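Local coordinates for protein beta-1,3-1,4-glucanase (PDB 5H4R) that probably hydrolyses mixed-linkage beta-1,3-1,4-glucans such as lichenan, as a family 5 glycoside hydrolase built on a TIM barrel, at residues I304-M308 with Y345-A350; R275-A280 with S338-F342; K24-I28 with S389-Y394; S32-P36 with D309-D313. The protein carries 1 engineered substitution. One frame throughout, in Å; residues are numbered along the deposited sequence. Where two conformers were deposited one is given.

Contact 1 (I304-M308 with Y345-A350); sequences IDYFM and YYVRAA
With its CG anti to the backbone N (chi1 -175°), Tyr-345 sends its phenol across to Asp-305, while Met-308, whose chain runs extended beyond CG (chi3 179°), carries its methyl onto the ring of Tyr-346. These reaches join two neighbouring helices on the outside of a TIM barrel, 298-316 and 336-352, which run in nearly the same direction and cross at -28°. The axes of segments 304-308 and 345-350 come within 10.2 Å of each other, a spacing filled by large side chains around the small Ala-349 and Ala-350. Methyl CE of Met-308 sits over one face of Tyr-346, 3.8 Å from the ring centroid, a CH-pi contact; its sulfur stands further off above the same face, a Met-aromatic arrangement, and SD also packs 3.7 Å from CB of Ala-349. Phe-307 approaches the phenol of Tyr-346 with its own edge, crossing at about a right angle. That hydroxyl bonds to the carbonyl of Ala-273, and the Tyr-346 ring stacks with Phe-327 of the adjoining barrel strand 322-327, which ties the helix pair to the sheet. Ile-304 wedges between the two tyrosines: CG2 lies 4.0 Å from CE2 of Tyr-345, at that ring's edge, and CD1 the same distance from CD2 of Tyr-346. At the outer margin a single polar bond crosses the otherwise apolar seam, and it probably helps fix the tilt of the Tyr-345 ring: Tyr-345 OH donates to the syn lone pair of Asp-305 OD1 at 2.6 Å, the oxygen lying in the plane of the phenol ring.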
loop_
_atom_site.group_PDB
_atom_site.type_symbol
_atom_site.label_atom_id
_atom_site.label_comp_id
_atom_site.label_asym_id
_atom_site.label_seq_id
_atom_site.Cartn_x
_atom_site.Cartn_y
_atom_site.Cartn_z
ATOM N N ILE A 304 14.233 7.771 7.256
ATOM C CA ILE A 304 13.559 8.095 5.995
ATOM C C ILE A 304 14.572 8.129 4.871
ATOM O O ILE A 304 14.431 7.434 3.858
ATOM C CB ILE A 304 12.823 9.440 6.130
ATOM C CG1 ILE A 304 11.711 9.317 7.171
ATOM C CG2 ILE A 304 12.283 9.936 4.780
ATOM C CD1 ILE A 304 11.102 10.580 7.597
ATOM N N ASP A 305 15.633 8.922 5.050
ATOM C CA ASP A 305 16.659 9.027 4.025
ATOM C C ASP A 305 17.233 7.665 3.683
ATOM O O ASP A 305 17.482 7.366 2.507
ATOM C CB ASP A 305 17.808 9.920 4.480
ATOM C CG ASP A 305 17.384 11.325 4.820
ATOM O OD1 ASP A 305 16.296 11.752 4.411
ATOM O OD2 ASP A 305 18.186 12.025 5.483
ATOM N N TYR A 306 17.510 6.844 4.700
ATOM C CA TYR A 306 18.284 5.632 4.467
ATOM C C TYR A 306 17.557 4.663 3.550
ATOM O O TYR A 306 18.134 4.175 2.574
ATOM C CB TYR A 306 18.633 4.930 5.769
ATOM C CG TYR A 306 19.616 3.794 5.513
ATOM C CD1 TYR A 306 20.891 4.078 5.042
ATOM C CD2 TYR A 306 19.271 2.466 5.699
ATOM C CE1 TYR A 306 21.796 3.088 4.766
ATOM C CE2 TYR A 306 20.203 1.451 5.435
ATOM C CZ TYR A 306 21.452 1.778 4.964
ATOM O OH TYR A 306 22.405 0.803 4.680
ATOM N N PHE A 307 16.309 4.315 3.872
ATOM C CA PHE A 307 15.672 3.311 3.032
ATOM C C PHE A 307 15.377 3.878 1.645
ATOM O O PHE A 307 15.452 3.153 0.652
ATOM C CB PHE A 307 14.411 2.732 3.724
ATOM C CG PHE A 307 13.145 3.510 3.481
ATOM C CD1 PHE A 307 12.315 3.233 2.388
ATOM C CD2 PHE A 307 12.744 4.477 4.369
ATOM C CE1 PHE A 307 11.166 3.946 2.184
ATOM C CE2 PHE A 307 11.583 5.198 4.161
ATOM C CZ PHE A 307 10.782 4.916 3.068
ATOM N N MET A 308 15.084 5.172 1.549
ATOM C CA MET A 308 14.807 5.754 0.244
ATOM C C MET A 308 16.069 5.800 -0.602
ATOM O O MET A 308 16.026 5.532 -1.815
ATOM C CB MET A 308 14.201 7.139 0.422
ATOM C CG MET A 308 12.833 7.121 1.063
ATOM S SD MET A 308 12.108 8.745 0.947
ATOM C CE MET A 308 10.538 8.456 1.730
ATOM N N TYR A 345 8.394 16.415 4.832
ATOM C CA TYR A 345 9.731 15.898 4.582
ATOM C C TYR A 345 9.673 14.559 3.866
ATOM O O TYR A 345 10.400 14.332 2.890
ATOM C CB TYR A 345 10.511 15.769 5.893
ATOM C CG TYR A 345 11.939 15.349 5.656
ATOM C CD1 TYR A 345 12.921 16.301 5.422
ATOM C CD2 TYR A 345 12.302 14.016 5.658
ATOM C CE1 TYR A 345 14.237 15.932 5.188
ATOM C CE2 TYR A 345 13.638 13.631 5.430
ATOM C CZ TYR A 345 14.583 14.589 5.191
ATOM O OH TYR A 345 15.890 14.232 4.968
ATOM N N TYR A 346 8.816 13.650 4.349
ATOM C CA TYR A 346 8.729 12.312 3.789
ATOM C C TYR A 346 8.355 12.376 2.312
ATOM O O TYR A 346 9.004 11.746 1.469
ATOM C CB TYR A 346 7.719 11.509 4.591
ATOM C CG TYR A 346 7.710 10.028 4.349
ATOM C CD1 TYR A 346 7.198 9.497 3.165
ATOM C CD2 TYR A 346 8.130 9.148 5.326
ATOM C CE1 TYR A 346 7.153 8.123 2.962
ATOM C CE2 TYR A 346 8.098 7.768 5.119
ATOM C CZ TYR A 346 7.608 7.278 3.937
ATOM O OH TYR A 346 7.543 5.922 3.739
ATOM N N VAL A 347 7.337 13.179 1.976
ATOM C CA VAL A 347 6.902 13.290 0.584
ATOM C C VAL A 347 7.991 13.931 -0.287
ATOM O O VAL A 347 8.251 13.479 -1.409
ATOM C CB VAL A 347 5.569 14.053 0.505
ATOM C CG1 VAL A 347 5.218 14.388 -0.951
ATOM C CG2 VAL A 347 4.482 13.219 1.105
ATOM N N ARG A 348 8.657 14.984 0.192
ATOM C CA ARG A 348 9.718 15.576 -0.632
ATOM C C ARG A 348 10.911 14.631 -0.792
ATOM O O ARG A 348 11.477 14.506 -1.892
ATOM C CB ARG A 348 10.190 16.895 -0.031
ATOM C CG ARG A 348 11.372 17.546 -0.789
ATOM C CD ARG A 348 11.068 17.812 -2.247
ATOM N NE ARG A 348 12.295 18.053 -3.006
ATOM C CZ ARG A 348 12.416 17.872 -4.324
ATOM N NH1 ARG A 348 11.389 17.450 -5.044
ATOM N NH2 ARG A 348 13.578 18.102 -4.929
ATOM N N ALA A 349 11.328 13.986 0.299
ATOM C CA ALA A 349 12.419 13.023 0.207
ATOM C C ALA A 349 12.118 11.967 -0.850
ATOM O O ALA A 349 12.993 11.575 -1.629
ATOM C CB ALA A 349 12.669 12.371 1.559
ATOM N N ALA A 350 10.890 11.471 -0.874
ATOM C CA ALA A 350 10.510 10.476 -1.867
ATOM C C ALA A 350 10.520 11.071 -3.273
ATOM O O ALA A 350 11.081 10.485 -4.216
ATOM C CB ALA A 350 9.125 9.936 -1.518
#

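Contact 2 (R275-A280 with S338-F342); sequences RPYNFA and SRVEF
Two phenylalanine rings, Phe-279 and Phe-342, meet obliquely, their planes 53° apart and their centroids separated by 5.5 Å, a pairing that is neither a stack nor edge-to-face. Phe-279 leads with its rim: CE2 comes 3.8 Å from CG of Phe-342, which lies close to the plane of the Phe-279 ring. Further round the rim, CZ and CE1 rest against the aliphatic start of two side chains of segment 338-342, with CE1 3.8 Å from CB of Ser-338 and CZ 4.0 Å from CG of Arg-339. Phe-342 in turn points its own edge into the loop, where CE1 lies 3.2 Å from O of Arg-275, in the plane of the ring. This buried carbonyl has no hydrogen-bonding partner in the model, and the weakly positive ring edge probably offers it some compensation. Pro-276, joined through a cis peptide, brings CD to the same edge, and Ala-280 sets its methyl obliquely to the ring. Both phenylalanines hold CG anti to the backbone N (chi1 173° for Phe-279), which carries the rings out from their backbones into the seam. Cut back to an alanine, Phe-279 would no longer fill the space beside Ser-338 and Arg-339, and the ring of Phe-342 would probably be freer to shift. In the TIM barrel this short helix, 277-280, follows strand 267-272 and packs on the N-terminal part of helix 336-352; Trp-293 meets both rings, Ile-304 of helix 298-316 touches Phe-342, and helix 385-395 packs against Arg-339 and Val-340.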
loop_
_atom_site.group_PDB
_atom_site.type_symbol
_atom_site.label_atom_id
_atom_site.label_comp_id
_atom_site.label_asym_id
_atom_site.label_seq_id
_atom_site.Cartn_x
_atom_site.Cartn_y
_atom_site.Cartn_z
ATOM N N ARG A 275 8.254 5.142 8.979
ATOM C CA ARG A 275 9.588 5.372 9.512
ATOM C C ARG A 275 9.812 6.857 9.719
ATOM O O ARG A 275 9.383 7.678 8.894
ATOM C CB ARG A 275 10.648 4.824 8.581
ATOM C CG ARG A 275 10.419 3.345 8.373
ATOM C CD ARG A 275 11.607 2.665 7.920
ATOM N NE ARG A 275 11.309 1.239 7.799
ATOM C CZ ARG A 275 12.154 0.353 7.320
ATOM N NH1 ARG A 275 13.358 0.740 6.914
ATOM N NH2 ARG A 275 11.773 -0.925 7.242
ATOM N N PRO A 276 10.496 7.224 10.820
ATOM C CA PRO A 276 11.022 6.343 11.883
ATOM C C PRO A 276 9.903 5.720 12.695
ATOM O O PRO A 276 8.948 6.389 13.064
ATOM C CB PRO A 276 11.870 7.281 12.734
ATOM C CG PRO A 276 11.267 8.631 12.525
ATOM C CD PRO A 276 10.783 8.640 11.079
ATOM N N TYR A 277 10.051 4.414 12.939
ATOM C CA TYR A 277 8.992 3.624 13.562
ATOM C C TYR A 277 8.561 4.197 14.910
ATOM O O TYR A 277 7.357 4.284 15.196
ATOM C CB TYR A 277 9.476 2.185 13.719
ATOM C CG TYR A 277 8.575 1.316 14.557
ATOM C CD1 TYR A 277 7.416 0.756 14.008
ATOM C CD2 TYR A 277 8.863 1.059 15.880
ATOM C CE1 TYR A 277 6.590 -0.012 14.770
ATOM C CE2 TYR A 277 8.027 0.277 16.639
ATOM C CZ TYR A 277 6.901 -0.251 16.076
ATOM O OH TYR A 277 6.089 -1.040 16.880
ATOM N N ASN A 278 9.524 4.583 15.751
ATOM C CA ASN A 278 9.189 4.988 17.117
ATOM C C ASN A 278 8.311 6.237 17.133
ATOM O O ASN A 278 7.505 6.422 18.065
ATOM C CB ASN A 278 10.453 5.176 17.965
ATOM C CG ASN A 278 11.423 6.243 17.433
ATOM O OD1 ASN A 278 11.227 6.831 16.388
ATOM N ND2 ASN A 278 12.482 6.490 18.194
ATOM N N PHE A 279 8.424 7.090 16.108
ATOM C CA PHE A 279 7.556 8.251 15.930
ATOM C C PHE A 279 6.250 7.922 15.206
ATOM O O PHE A 279 5.165 8.277 15.674
ATOM C CB PHE A 279 8.289 9.354 15.143
ATOM C CG PHE A 279 7.413 10.493 14.774
ATOM C CD1 PHE A 279 6.990 11.395 15.718
ATOM C CD2 PHE A 279 6.966 10.650 13.464
ATOM C CE1 PHE A 279 6.150 12.428 15.383
ATOM C CE2 PHE A 279 6.133 11.687 13.135
ATOM C CZ PHE A 279 5.732 12.579 14.076
ATOM N N ALA A 280 6.347 7.250 14.060
ATOM C CA ALA A 280 5.237 7.162 13.122
ATOM C C ALA A 280 4.204 6.103 13.484
ATOM O O ALA A 280 3.011 6.321 13.279
ATOM C CB ALA A 280 5.797 6.869 11.744
ATOM N N SER A 338 4.713 18.274 14.654
ATOM C CA SER A 338 5.640 17.203 14.277
ATOM C C SER A 338 5.136 16.407 13.080
ATOM O O SER A 338 5.911 16.053 12.184
ATOM C CB SER A 338 5.874 16.246 15.442
ATOM O OG SER A 338 6.639 16.836 16.479
ATOM N N ARG A 339 3.846 16.056 13.070
ATOM C CA ARG A 339 3.329 15.255 11.971
ATOM C C ARG A 339 3.295 16.050 10.664
ATOM O O ARG A 339 3.504 15.475 9.588
ATOM C CB ARG A 339 1.959 14.708 12.334
ATOM C CG ARG A 339 1.997 13.740 13.479
ATOM C CD ARG A 339 0.832 12.784 13.446
ATOM N NE ARG A 339 -0.422 13.492 13.679
ATOM C CZ ARG A 339 -1.621 13.144 13.202
ATOM N NH1 ARG A 339 -1.796 12.086 12.414
ATOM N NH2 ARG A 339 -2.666 13.876 13.531
ATOM N N VAL A 340 3.081 17.367 10.744
ATOM C CA VAL A 340 3.153 18.245 9.569
ATOM C C VAL A 340 4.572 18.273 8.991
ATOM O O VAL A 340 4.784 18.109 7.775
ATOM C CB VAL A 340 2.659 19.653 9.951
ATOM C CG1 VAL A 340 3.029 20.698 8.903
ATOM C CG2 VAL A 340 1.154 19.660 10.197
ATOM N N GLU A 341 5.575 18.465 9.849
ATOM C CA GLU A 341 6.949 18.478 9.357
ATOM C C GLU A 341 7.341 17.124 8.777
ATOM O O GLU A 341 7.967 17.055 7.707
ATOM C CB GLU A 341 7.907 18.887 10.470
ATOM C CG GLU A 341 7.774 20.346 10.872
ATOM C CD GLU A 341 8.706 20.772 12.012
ATOM O OE1 GLU A 341 9.856 20.271 12.104
ATOM O OE2 GLU A 341 8.274 21.612 12.845
ATOM N N PHE A 342 6.990 16.037 9.480
ATOM C CA PHE A 342 7.209 14.681 8.987
ATOM C C PHE A 342 6.620 14.491 7.595
ATOM O O PHE A 342 7.275 13.935 6.701
ATOM C CB PHE A 342 6.579 13.681 9.963
ATOM C CG PHE A 342 6.441 12.283 9.430
ATOM C CD1 PHE A 342 7.475 11.376 9.507
ATOM C CD2 PHE A 342 5.229 11.863 8.880
ATOM C CE1 PHE A 342 7.319 10.076 9.014
ATOM C CE2 PHE A 342 5.065 10.578 8.395
ATOM C CZ PHE A 342 6.104 9.679 8.465
#

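Contact 3 (K24-I28 with S389-Y394); sequences KIPEI and SAMMKY
The hydroxyl of Tyr-394 is gripped twice by the backbone of the N-terminal segment: it donates to Pro-26 O at 2.8 Å and accepts from Ile-28 N at 2.8 Å. The first bond lies in the carbonyl plane, on a lone pair of the oxygen, and the second is nearly straight, with an N-H...O angle of 166°. One phenol thus serves as both donor and acceptor for an extended strip that has no regular secondary structure, pinning it two residues apart. The ring is engaged as well. CB of Ile-28 stands over one face, a CH-pi contact 4.1 Å from the centroid, and CG1 of Ile-28 comes 3.6 Å from CE2 of Tyr-394. Toward the solvent, Lys-393 reaches out across the strip with CG anti to the backbone N (chi1 -177°) and turns at its last bond, where NZ forms a salt bridge with OE2 of Glu-27 at 3.2 Å, on the syn side but tilted out of the carboxylate plane. Its CD meets CG2 of Ile-25. That isoleucine fits its other branch against the preceding turn, CD1 lying 3.7 Å from CB of Ser-389. Chain ends are thereby joined, the segment before helix 39-47 lying along the C-terminal helix 385-395 on the barrel exterior; helix 336-352 packs on the same elements, Arg-348 touching both Ile-28 and Tyr-394 while Ala-343 and Val-347 meet Met-391.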
loop_
_atom_site.group_PDB
_atom_site.type_symbol
_atom_site.label_atom_id
_atom_site.label_comp_id
_atom_site.label_asym_id
_atom_site.label_seq_id
_atom_site.Cartn_x
_atom_site.Cartn_y
_atom_site.Cartn_z
ATOM N N LYS A 24 2.856 25.149 11.123
ATOM C CA LYS A 24 3.654 25.845 10.121
ATOM C C LYS A 24 4.293 24.804 9.217
ATOM O O LYS A 24 5.060 23.959 9.690
ATOM C CB LYS A 24 4.724 26.719 10.781
ATOM C CG LYS A 24 5.618 27.472 9.795
ATOM C CD LYS A 24 6.778 28.146 10.505
ATOM C CE LYS A 24 7.866 28.571 9.526
ATOM N NZ LYS A 24 9.074 29.101 10.222
ATOM N N ILE A 25 3.971 24.856 7.931
ATOM C CA ILE A 25 4.570 23.913 6.985
ATOM C C ILE A 25 6.009 24.347 6.719
ATOM O O ILE A 25 6.238 25.514 6.378
ATOM C CB ILE A 25 3.767 23.858 5.693
ATOM C CG1 ILE A 25 2.333 23.386 5.971
ATOM C CG2 ILE A 25 4.436 22.944 4.700
ATOM C CD1 ILE A 25 1.377 23.550 4.752
ATOM N N PRO A 26 6.987 23.455 6.833
ATOM C CA PRO A 26 8.382 23.866 6.680
ATOM C C PRO A 26 8.775 24.029 5.219
ATOM O O PRO A 26 8.186 23.438 4.317
ATOM C CB PRO A 26 9.162 22.714 7.326
ATOM C CG PRO A 26 8.300 21.526 7.085
ATOM C CD PRO A 26 6.879 22.029 7.219
ATOM N N GLU A 27 9.806 24.845 5.013
ATOM C CA GLU A 27 10.471 24.935 3.716
ATOM C C GLU A 27 11.546 23.858 3.649
ATOM O O GLU A 27 12.587 23.972 4.308
ATOM C CB GLU A 27 11.063 26.327 3.516
ATOM C CG GLU A 27 10.030 27.373 3.169
ATOM C CD GLU A 27 9.413 27.140 1.798
ATOM O OE1 GLU A 27 10.115 26.607 0.913
ATOM O OE2 GLU A 27 8.228 27.485 1.611
ATOM N N ILE A 28 11.297 22.827 2.848
ATOM C CA ILE A 28 12.166 21.652 2.771
ATOM C C ILE A 28 13.126 21.857 1.610
ATOM O O ILE A 28 12.693 22.156 0.486
ATOM C CB ILE A 28 11.357 20.357 2.564
ATOM C CG1 ILE A 28 10.260 20.132 3.620
ATOM C CG2 ILE A 28 12.308 19.137 2.494
ATOM C CD1 ILE A 28 10.698 19.515 4.891
ATOM N N SER A 389 -1.971 19.624 3.340
ATOM C CA SER A 389 -1.310 20.726 2.652
ATOM C C SER A 389 0.199 20.553 2.658
ATOM O O SER A 389 0.879 20.926 1.686
ATOM C CB SER A 389 -1.681 22.052 3.308
ATOM O OG SER A 389 -3.034 22.338 3.071
ATOM N N ALA A 390 0.737 20.016 3.751
ATOM C CA ALA A 390 2.174 19.766 3.835
ATOM C C ALA A 390 2.618 18.796 2.751
ATOM O O ALA A 390 3.662 18.994 2.113
ATOM C CB ALA A 390 2.531 19.218 5.219
ATOM N N MET A 391 1.829 17.746 2.523
ATOM C CA MET A 391 2.162 16.780 1.491
ATOM C C MET A 391 1.994 17.397 0.118
ATOM O O MET A 391 2.822 17.182 -0.771
ATOM C CB MET A 391 1.301 15.534 1.654
ATOM C CG MET A 391 1.582 14.835 2.971
ATOM S SD MET A 391 0.859 13.210 3.056
ATOM C CE MET A 391 -0.893 13.613 3.191
ATOM N N MET A 392 0.928 18.170 -0.078
ATOM C CA MET A 392 0.654 18.671 -1.420
ATOM C C MET A 392 1.716 19.654 -1.878
ATOM O O MET A 392 1.957 19.788 -3.088
ATOM C CB MET A 392 -0.724 19.310 -1.457
ATOM C CG MET A 392 -1.825 18.347 -1.211
ATOM S SD MET A 392 -1.805 16.990 -2.408
ATOM C CE MET A 392 -2.842 15.835 -1.508
ATOM N N LYS A 393 2.339 20.362 -0.930
ATOM C CA LYS A 393 3.388 21.317 -1.257
ATOM C C LYS A 393 4.542 20.662 -1.998
ATOM O O LYS A 393 5.160 21.298 -2.857
ATOM C CB LYS A 393 3.892 21.979 0.020
ATOM C CG LYS A 393 4.950 23.045 -0.199
ATOM C CD LYS A 393 5.274 23.745 1.122
ATOM C CE LYS A 393 6.397 24.773 0.973
ATOM N NZ LYS A 393 6.028 25.860 0.034
ATOM N N TYR A 394 4.833 19.394 -1.696
ATOM C CA TYR A 394 6.008 18.717 -2.227
ATOM C C TYR A 394 5.698 17.500 -3.091
ATOM O O TYR A 394 6.629 16.875 -3.589
ATOM C CB TYR A 394 6.943 18.300 -1.074
ATOM C CG TYR A 394 7.449 19.528 -0.329
ATOM C CD1 TYR A 394 8.392 20.333 -0.902
ATOM C CD2 TYR A 394 6.949 19.881 0.923
ATOM C CE1 TYR A 394 8.864 21.482 -0.255
ATOM C CE2 TYR A 394 7.401 21.038 1.584
ATOM C CZ TYR A 394 8.361 21.820 0.995
ATOM O OH TYR A 394 8.835 22.980 1.611
#

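Contact 4 (S32-P36 with D309-D313); sequences SRKIP and DKLYD
Tyr-312 OH donates to Lys-34 O at 2.5 Å, a short bond lying in the carbonyl plane and directed at a lone pair, with a C=O...O angle of 135°. Beside it Arg-33 reaches helix 298-316: its NH1 makes a long salt bridge with OD1 of Asp-309 at 3.6 Å, an oxygen whose stronger partner is Arg-353. A water accepts from Arg-33 NH2 at 2.9 Å and donates to Asp-313 OD1 at 2.8 Å, bridging charges too far apart to pair directly. Bends at chi2 and chi3 fold the arginine back over the phenol. One guanidinium face consequently receives CE2 of Tyr-312, which lies 3.4 Å from NH2, with the two planes 44° apart, while CG of Arg-33 sits above the tyrosine ring. At the ring's edge CD1 of Ile-35 approaches CE1 of Tyr-312 at 4.0 Å. With a phenylalanine at Tyr-312 the hydroxyl is gone, and Lys-34 O would probably lose its tie to the helix, leaving segment 32-36 freer to move. The pattern is that of an N-terminal extension laid alongside an outer helix of a TIM barrel: segment 32-36 leads into helix 39-47, whose Leu-41 touches Ile-35.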
loop_
_atom_site.group_PDB
_atom_site.type_symbol
_atom_site.label_atom_id
_atom_site.label_comp_id
_atom_site.label_asym_id
_atom_site.label_seq_id
_atom_site.Cartn_x
_atom_site.Cartn_y
_atom_site.Cartn_z
ATOM N N SER A 32 16.888 17.318 -5.981
ATOM C CA SER A 32 16.400 16.195 -6.770
ATOM C C SER A 32 17.576 15.358 -7.269
ATOM O O SER A 32 18.636 15.881 -7.625
ATOM C CB SER A 32 15.557 16.671 -7.957
ATOM O OG SER A 32 15.030 15.561 -8.692
ATOM N N ARG A 33 17.389 14.047 -7.267
ATOM C CA ARG A 33 18.330 13.128 -7.868
ATOM C C ARG A 33 18.036 13.000 -9.362
ATOM O O ARG A 33 16.980 13.415 -9.854
ATOM C CB ARG A 33 18.241 11.753 -7.195
ATOM C CG ARG A 33 18.509 11.745 -5.673
ATOM C CD ARG A 33 19.904 12.177 -5.307
ATOM N NE ARG A 33 20.867 11.105 -5.496
ATOM C CZ ARG A 33 20.925 10.037 -4.703
ATOM N NH1 ARG A 33 20.063 9.905 -3.672
ATOM N NH2 ARG A 33 21.822 9.105 -4.956
ATOM N N LYS A 34 18.976 12.416 -10.091
ATOM C CA LYS A 34 18.717 12.102 -11.493
ATOM C C LYS A 34 17.680 10.999 -11.560
ATOM O O LYS A 34 17.865 9.937 -10.958
ATOM C CB LYS A 34 19.999 11.678 -12.199
ATOM C CG LYS A 34 19.791 11.332 -13.648
ATOM C CD LYS A 34 19.428 12.577 -14.468
ATOM C CE LYS A 34 19.458 12.302 -15.976
ATOM N NZ LYS A 34 18.350 11.401 -16.421
ATOM N N ILE A 35 16.584 11.254 -12.260
ATOM C CA ILE A 35 15.507 10.288 -12.441
ATOM C C ILE A 35 15.502 9.876 -13.910
ATOM O O ILE A 35 15.377 10.746 -14.794
ATOM C CB ILE A 35 14.138 10.855 -12.032
ATOM C CG1 ILE A 35 14.190 11.560 -10.656
ATOM C CG2 ILE A 35 13.083 9.740 -12.060
ATOM C CD1 ILE A 35 14.762 10.730 -9.562
ATOM N N PRO A 36 15.709 8.602 -14.235
ATOM C CA PRO A 36 15.704 8.216 -15.650
ATOM C C PRO A 36 14.399 8.600 -16.324
ATOM O O PRO A 36 13.317 8.505 -15.739
ATOM C CB PRO A 36 15.905 6.701 -15.607
ATOM C CG PRO A 36 16.669 6.498 -14.310
ATOM C CD PRO A 36 16.116 7.486 -13.355
ATOM N N ASP A 309 17.209 6.108 0.022
ATOM C CA ASP A 309 18.477 6.057 -0.694
ATOM C C ASP A 309 18.752 4.667 -1.252
ATOM O O ASP A 309 19.213 4.523 -2.390
ATOM C CB ASP A 309 19.630 6.456 0.222
ATOM C CG ASP A 309 19.733 7.954 0.436
ATOM O OD1 ASP A 309 19.202 8.742 -0.391
ATOM O OD2 ASP A 309 20.379 8.339 1.444
ATOM N N LYS A 310 18.495 3.620 -0.460
ATOM C CA LYS A 310 18.806 2.279 -0.932
ATOM C C LYS A 310 17.878 1.870 -2.072
ATOM O O LYS A 310 18.312 1.195 -3.020
ATOM C CB LYS A 310 18.717 1.271 0.217
ATOM C CG LYS A 310 19.692 1.518 1.372
ATOM C CD LYS A 310 21.115 1.351 0.980
ATOM C CE LYS A 310 21.835 2.677 0.697
ATOM N NZ LYS A 310 23.315 2.464 0.445
ATOM N N LEU A 311 16.600 2.264 -1.988
ATOM C CA LEU A 311 15.641 1.983 -3.057
ATOM C C LEU A 311 15.976 2.759 -4.325
ATOM O O LEU A 311 15.834 2.233 -5.440
ATOM C CB LEU A 311 14.225 2.308 -2.591
ATOM C CG LEU A 311 13.621 1.396 -1.528
ATOM C CD1 LEU A 311 12.273 1.916 -1.100
ATOM C CD2 LEU A 311 13.491 -0.051 -2.003
ATOM N N TYR A 312 16.405 4.015 -4.187
ATOM C CA TYR A 312 16.871 4.757 -5.351
ATOM C C TYR A 312 18.080 4.067 -5.989
ATOM O O TYR A 312 18.145 3.912 -7.217
ATOM C CB TYR A 312 17.197 6.197 -4.958
ATOM C CG TYR A 312 17.803 6.983 -6.076
ATOM C CD1 TYR A 312 17.003 7.589 -7.027
ATOM C CD2 TYR A 312 19.183 7.083 -6.215
ATOM C CE1 TYR A 312 17.555 8.299 -8.074
ATOM C CE2 TYR A 312 19.754 7.784 -7.268
ATOM C CZ TYR A 312 18.932 8.393 -8.197
ATOM O OH TYR A 312 19.510 9.109 -9.239
ATOM N N ASP A 313 19.027 3.588 -5.169
ATOM C CA ASP A 313 20.228 2.960 -5.707
ATOM C C ASP A 313 19.893 1.692 -6.479
ATOM O O ASP A 313 20.420 1.454 -7.575
ATOM C CB ASP A 313 21.214 2.614 -4.589
ATOM C CG ASP A 313 21.834 3.824 -3.930
ATOM O OD1 ASP A 313 21.697 4.950 -4.451
ATOM O OD2 ASP A 313 22.491 3.627 -2.878
HETATM O O HOH W 1 21.272 7.210 -2.835
#

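How the contacts relate
Contact 1 is the common neighbour, touching each of the other three. Its centre lies about 11 Å from those of contacts 2 and 4, and about 14 Å from that of contact 3. Contacts 1 and 2 share helix 336-352 and meet where Ile-304 CG1 packs 3.3 Å from Arg-275 O; contacts 1 and 4 share helix 298-316. The N-terminal extension supplies one side of contacts 3 and 4, whose centres are about 21 Å apart, as it passes from helix 385-395 over to helix 298-316, with helix 336-352 between them. The glycan-binding pocket is closest at contacts 2 and 1: the side chains of Arg-275 and Tyr-346 lie about 7 and 9 Å from bound glucose units.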